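Alkaline phosphatase D (Bacillus subtilis, PDB 2YEQ) hydrolyses phosphate esters, acting as a phosphatase and phosphodiesterase with iron and calcium in its active site. Local coordinates at residues 325-331 / 373-379; 273-277 / 313-318. The contacts are given in a common frame with arbitrary orientation. Residues are numbered along the deposited sequence.

Contact 1 of 2, residues 325-331 / 373-379; sequences WNVLAQQ and NVVVLTG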
# COMPACT_ATOMS: atom_id res chain seq x y z
N TRP A 325 -7.56 2.29 -19.47
CA TRP A 325 -6.64 2.92 -18.53
C TRP A 325 -5.43 2.01 -18.24
O TRP A 325 -5.54 0.78 -18.24
CB TRP A 325 -7.34 3.24 -17.22
CG TRP A 325 -8.50 4.19 -17.37
CD1 TRP A 325 -9.81 3.86 -17.52
CD2 TRP A 325 -8.43 5.60 -17.42
NE1 TRP A 325 -10.58 5.00 -17.65
CE2 TRP A 325 -9.75 6.09 -17.58
CE3 TRP A 325 -7.38 6.51 -17.34
CZ2 TRP A 325 -10.03 7.44 -17.67
CZ3 TRP A 325 -7.66 7.84 -17.41
CH2 TRP A 325 -8.98 8.30 -17.58
N ASN A 326 -4.29 2.64 -18.01
CA ASN A 326 -3.05 1.93 -17.62
C ASN A 326 -2.67 2.49 -16.28
O ASN A 326 -2.56 3.70 -16.12
CB ASN A 326 -1.95 2.20 -18.65
CG ASN A 326 -2.19 1.48 -19.93
OD1 ASN A 326 -2.23 0.26 -19.95
ND2 ASN A 326 -2.35 2.24 -21.02
N VAL A 327 -2.54 1.62 -15.29
CA VAL A 327 -2.40 2.07 -13.90
C VAL A 327 -1.07 1.55 -13.34
O VAL A 327 -0.73 0.40 -13.59
CB VAL A 327 -3.57 1.58 -13.04
CG1 VAL A 327 -3.48 2.11 -11.58
CG2 VAL A 327 -4.92 2.01 -13.69
N LEU A 328 -0.34 2.43 -12.67
CA LEU A 328 0.84 2.07 -11.89
C LEU A 328 0.48 2.15 -10.41
O LEU A 328 0.35 3.21 -9.85
CB LEU A 328 2.01 3.02 -12.19
CG LEU A 328 2.54 3.17 -13.61
CD1 LEU A 328 3.94 3.87 -13.59
CD2 LEU A 328 2.55 1.85 -14.30
N ALA A 329 0.28 1.00 -9.79
CA ALA A 329 -0.02 0.95 -8.37
C ALA A 329 1.33 0.76 -7.68
O ALA A 329 1.91 -0.32 -7.76
CB ALA A 329 -0.90 -0.23 -8.07
N GLN A 330 1.80 1.80 -7.01
CA GLN A 330 3.17 1.79 -6.51
C GLN A 330 3.32 2.64 -5.26
O GLN A 330 2.31 3.08 -4.69
CB GLN A 330 4.15 2.18 -7.64
CG GLN A 330 3.93 3.57 -8.22
CD GLN A 330 4.70 4.62 -7.49
OE1 GLN A 330 5.91 4.49 -7.26
NE2 GLN A 330 4.00 5.66 -7.06
N GLN A 331 4.56 2.87 -4.82
CA GLN A 331 4.82 3.28 -3.45
C GLN A 331 5.04 4.73 -3.20
O GLN A 331 4.60 5.26 -2.16
CB GLN A 331 6.08 2.54 -2.93
CG GLN A 331 5.94 1.03 -2.80
CD GLN A 331 5.90 0.27 -4.10
OE1 GLN A 331 6.42 0.71 -5.14
NE2 GLN A 331 5.31 -0.94 -4.05
N ASN A 373 -3.61 7.88 -20.97
CA ASN A 373 -4.49 7.18 -20.03
C ASN A 373 -3.76 6.51 -18.83
O ASN A 373 -4.18 5.43 -18.34
CB ASN A 373 -5.26 6.15 -20.82
CG ASN A 373 -4.41 5.03 -21.31
OD1 ASN A 373 -3.17 5.09 -21.28
ND2 ASN A 373 -5.04 4.00 -21.79
N VAL A 374 -2.70 7.16 -18.35
CA VAL A 374 -1.83 6.59 -17.33
C VAL A 374 -2.16 7.21 -16.00
O VAL A 374 -2.11 8.43 -15.84
CB VAL A 374 -0.32 6.85 -17.63
CG1 VAL A 374 0.57 6.30 -16.45
CG2 VAL A 374 0.07 6.22 -18.97
N VAL A 375 -2.51 6.38 -15.03
CA VAL A 375 -2.77 6.87 -13.71
C VAL A 375 -1.79 6.21 -12.74
O VAL A 375 -1.58 5.01 -12.80
CB VAL A 375 -4.22 6.56 -13.28
CG1 VAL A 375 -4.43 6.88 -11.80
CG2 VAL A 375 -5.23 7.34 -14.21
N VAL A 376 -1.24 7.01 -11.85
CA VAL A 376 -0.27 6.54 -10.85
C VAL A 376 -0.90 6.71 -9.49
O VAL A 376 -1.35 7.79 -9.16
CB VAL A 376 1.05 7.34 -10.93
CG1 VAL A 376 2.07 6.80 -9.89
CG2 VAL A 376 1.64 7.23 -12.35
N LEU A 377 -0.92 5.62 -8.72
CA LEU A 377 -1.33 5.61 -7.32
C LEU A 377 -0.10 5.47 -6.43
O LEU A 377 0.78 4.65 -6.71
CB LEU A 377 -2.25 4.40 -7.07
CG LEU A 377 -3.32 4.05 -8.12
CD1 LEU A 377 -4.09 2.81 -7.67
CD2 LEU A 377 -4.24 5.24 -8.37
N THR A 378 -0.10 6.22 -5.34
CA THR A 378 1.07 6.42 -4.50
C THR A 378 0.70 6.51 -3.02
O THR A 378 -0.38 6.96 -2.68
CB THR A 378 1.71 7.76 -4.87
OG1 THR A 378 2.01 7.75 -6.26
CG2 THR A 378 2.93 8.05 -4.05
N GLY A 379 1.62 6.10 -2.13
CA GLY A 379 1.48 6.37 -0.71
C GLY A 379 2.71 7.08 -0.19
O GLY A 379 3.13 8.09 -0.74
O HOH W 1 -4.17 1.40 -23.26

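Contact 2 of 2, residues 273-277 / 313-318; sequences FNVLD and WLFNNL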
# COMPACT_ATOMS: atom_id res chain seq x y z
N PHE A 273 -3.61 -3.01 -14.65
CA PHE A 273 -2.97 -2.62 -13.38
C PHE A 273 -1.59 -3.25 -13.30
O PHE A 273 -1.47 -4.46 -13.39
CB PHE A 273 -3.80 -3.11 -12.20
CG PHE A 273 -5.06 -2.33 -11.99
CD1 PHE A 273 -5.05 -1.17 -11.26
CD2 PHE A 273 -6.27 -2.77 -12.53
CE1 PHE A 273 -6.21 -0.44 -11.05
CE2 PHE A 273 -7.44 -2.04 -12.32
CZ PHE A 273 -7.40 -0.87 -11.59
N ASN A 274 -0.58 -2.41 -13.17
CA ASN A 274 0.80 -2.83 -12.96
C ASN A 274 1.14 -2.52 -11.53
O ASN A 274 1.31 -1.36 -11.17
CB ASN A 274 1.72 -2.06 -13.91
CG ASN A 274 1.34 -2.25 -15.37
OD1 ASN A 274 1.62 -3.28 -15.97
ND2 ASN A 274 0.59 -1.29 -15.91
N VAL A 275 1.22 -3.57 -10.71
CA VAL A 275 1.56 -3.44 -9.31
C VAL A 275 3.10 -3.56 -9.19
O VAL A 275 3.66 -4.61 -9.47
CB VAL A 275 0.85 -4.55 -8.47
CG1 VAL A 275 1.17 -4.40 -7.02
CG2 VAL A 275 -0.70 -4.48 -8.69
N LEU A 276 3.75 -2.47 -8.80
CA LEU A 276 5.19 -2.37 -8.83
C LEU A 276 5.81 -2.66 -7.45
O LEU A 276 5.10 -2.66 -6.39
CB LEU A 276 5.62 -0.98 -9.27
CG LEU A 276 5.01 -0.44 -10.58
CD1 LEU A 276 5.63 0.93 -10.94
CD2 LEU A 276 5.13 -1.43 -11.71
N ASP A 277 7.12 -2.89 -7.50
CA ASP A 277 7.97 -3.06 -6.32
C ASP A 277 9.19 -2.18 -6.50
O ASP A 277 10.11 -2.52 -7.24
CB ASP A 277 8.31 -4.55 -6.19
CG ASP A 277 9.18 -4.88 -4.95
OD1 ASP A 277 9.63 -3.97 -4.23
OD2 ASP A 277 9.37 -6.10 -4.74
N TRP A 313 9.46 -5.61 -18.17
CA TRP A 313 8.15 -6.18 -17.96
C TRP A 313 7.09 -5.08 -17.99
O TRP A 313 6.05 -5.24 -18.61
CB TRP A 313 8.15 -6.95 -16.62
CG TRP A 313 6.80 -7.27 -16.00
CD1 TRP A 313 6.04 -8.39 -16.21
CD2 TRP A 313 6.09 -6.47 -15.04
NE1 TRP A 313 4.90 -8.32 -15.44
CE2 TRP A 313 4.91 -7.16 -14.71
CE3 TRP A 313 6.36 -5.26 -14.41
CZ2 TRP A 313 4.01 -6.67 -13.78
CZ3 TRP A 313 5.46 -4.79 -13.50
CH2 TRP A 313 4.28 -5.49 -13.21
N LEU A 314 7.36 -3.97 -17.34
CA LEU A 314 6.42 -2.87 -17.30
C LEU A 314 6.19 -2.29 -18.70
O LEU A 314 5.04 -2.02 -19.07
CB LEU A 314 6.91 -1.77 -16.38
CG LEU A 314 6.08 -0.50 -16.30
CD1 LEU A 314 4.63 -0.79 -15.85
CD2 LEU A 314 6.74 0.51 -15.38
N PHE A 315 7.28 -2.07 -19.44
CA PHE A 315 7.18 -1.55 -20.82
C PHE A 315 6.38 -2.51 -21.71
O PHE A 315 5.53 -2.06 -22.50
CB PHE A 315 8.57 -1.28 -21.40
CG PHE A 315 9.31 -0.14 -20.74
CD1 PHE A 315 8.73 0.64 -19.77
CD2 PHE A 315 10.62 0.13 -21.11
CE1 PHE A 315 9.43 1.67 -19.19
CE2 PHE A 315 11.32 1.18 -20.54
CZ PHE A 315 10.73 1.94 -19.57
N ASN A 316 6.60 -3.80 -21.57
CA ASN A 316 5.82 -4.80 -22.31
C ASN A 316 4.32 -4.70 -22.00
O ASN A 316 3.49 -4.81 -22.90
CB ASN A 316 6.27 -6.22 -21.99
CG ASN A 316 7.66 -6.56 -22.53
OD1 ASN A 316 8.26 -7.57 -22.14
ND2 ASN A 316 8.18 -5.73 -23.43
N ASN A 317 3.97 -4.50 -20.73
CA ASN A 317 2.57 -4.35 -20.31
C ASN A 317 1.96 -3.05 -20.81
O ASN A 317 0.80 -3.04 -21.23
CB ASN A 317 2.43 -4.38 -18.80
CG ASN A 317 2.84 -5.70 -18.19
OD1 ASN A 317 2.92 -6.71 -18.88
ND2 ASN A 317 3.12 -5.70 -16.88
N LEU A 318 2.72 -1.96 -20.74
CA LEU A 318 2.22 -0.67 -21.16
C LEU A 318 2.08 -0.63 -22.69
O LEU A 318 1.15 -0.03 -23.22
CB LEU A 318 3.13 0.47 -20.70
CG LEU A 318 3.11 0.89 -19.23
CD1 LEU A 318 4.16 1.96 -18.96
CD2 LEU A 318 1.73 1.38 -18.76
O HOH W 2 -0.65 -1.64 -18.59

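Contact 1 of 2, residues 325-331 / 373-379
Strands 325-329 and 374-378 run side by side in parallel, their axes 4.7 Å apart at an angle of 21°, and exchange backbone hydrogen bonds in alternation. Asn326 N donates to Asn373 O (2.8 Å), Val375 N to Asn326 O (2.9 Å), Leu328 N to Val375 O (2.9 Å), Leu377 N to Leu328 O (2.9 Å) and Gln330 N to Leu377 O (3.0 Å). The carbonyls also receive CA-H...O contacts, as from Val327 CA to Val375 O (3.2 Å). Past the strands, Gly379 N reaches Gln331 O at 3.1 Å. The buried side-chain amides are satisfied too. Asn326 ND2 donates to Asn373 OD1 (3.0 Å), one water accepts from Asn326 ND2 (3.0 Å) and Asn373 ND2 (3.1 Å), and Asn326 OD1 bonds Ser321. Gln330 uses Ile332 O and Trp352, its NE2 adding a weak bond to Leu377 O (3.4 Å); Thr378 OG1 bonds Glu404, and Gln331 bonds Thr278 and Leu276. Apolar side chains fill one face, where Trp325 CE3 meets Val375 CG2 (3.9 Å) and Val327 CG1 meets Leu377 CG (4.0 Å); Leu328 and Val376 pair on the other. These are central strands of a mixed sheet in the calcineurin-like phosphatase domain. With the amides of Asn326, Gln330 and Gln331 paired, the strands lie buried without leaving these polar groups unsatisfied, and the last bond, at Gly379, comes one residue before the calcium ligand Asp380.

Contact 2 of 2, residues 273-277 / 313-318
Strand 273-275 and helix 313-318 run almost antiparallel, at 172° between their N-to-C directions, with axes 9.7 Å apart at closest approach. The backbones come nearest at Asn274 and Leu314, whose CA atoms lie 7.1 Å from each other, and the helix keeps its i to i+4 bonds, Asn317 N to Trp313 O (3.1 Å) and Leu318 N to Leu314 O (2.9 Å). Asn274 points its CA-to-CB bond at the helix and is the polar centre of the contact: its OD1 accepts from Asn317 ND2 (3.0 Å), and its CG rests against Leu314 CD1 (3.6 Å). The Asn274 ND2 group donates to a water at 3.0 Å, which makes a weak bond to Asn317 O (3.3 Å), and also to the backbone oxygen of Val327 in the next strand. This is helix-on-sheet packing within the layered alpha/beta fold of the calcineurin-like phosphatases: helix 308-320 lies on one face of the mixed sheet and leads into strand 325-329, parallel to strand 271-275. Apolar groups flank the amides. Leu276 CD2 meets the edge of the Trp313 ring, 3.8 Å from CZ3, and lies 4.2 Å from Leu314 CD1, while Trp313 CH2 comes within 4.3 Å of Asn274 CB. Leu318 CD2 approaches Asn274 ND2 at 4.1 Å, its side chain also touching Phe365 and Ile366 of helix 356-368.

The two contacts have centres about 10 Å apart and share one mixed sheet, in which strand 271-275 neighbours strand 325-329, itself flanked by strand 374-378. Contact 2 closes before contact 1 opens: the chain passes from strand 271-275 to helix 308-320, straight on to strand 325-329, then through helix 356-368 to strand 374-378. They touch directly, through Val327 O and Asn274 N (2.8 Å), Gln331 NE2 and Leu276 O (2.9 Å), and Leu328 CD2 against Leu314 CD1 (3.7 Å). Contact 1 thus joins strands within the sheet and contact 2 packs a helix onto it, in the domain that carries the iron-calcium site.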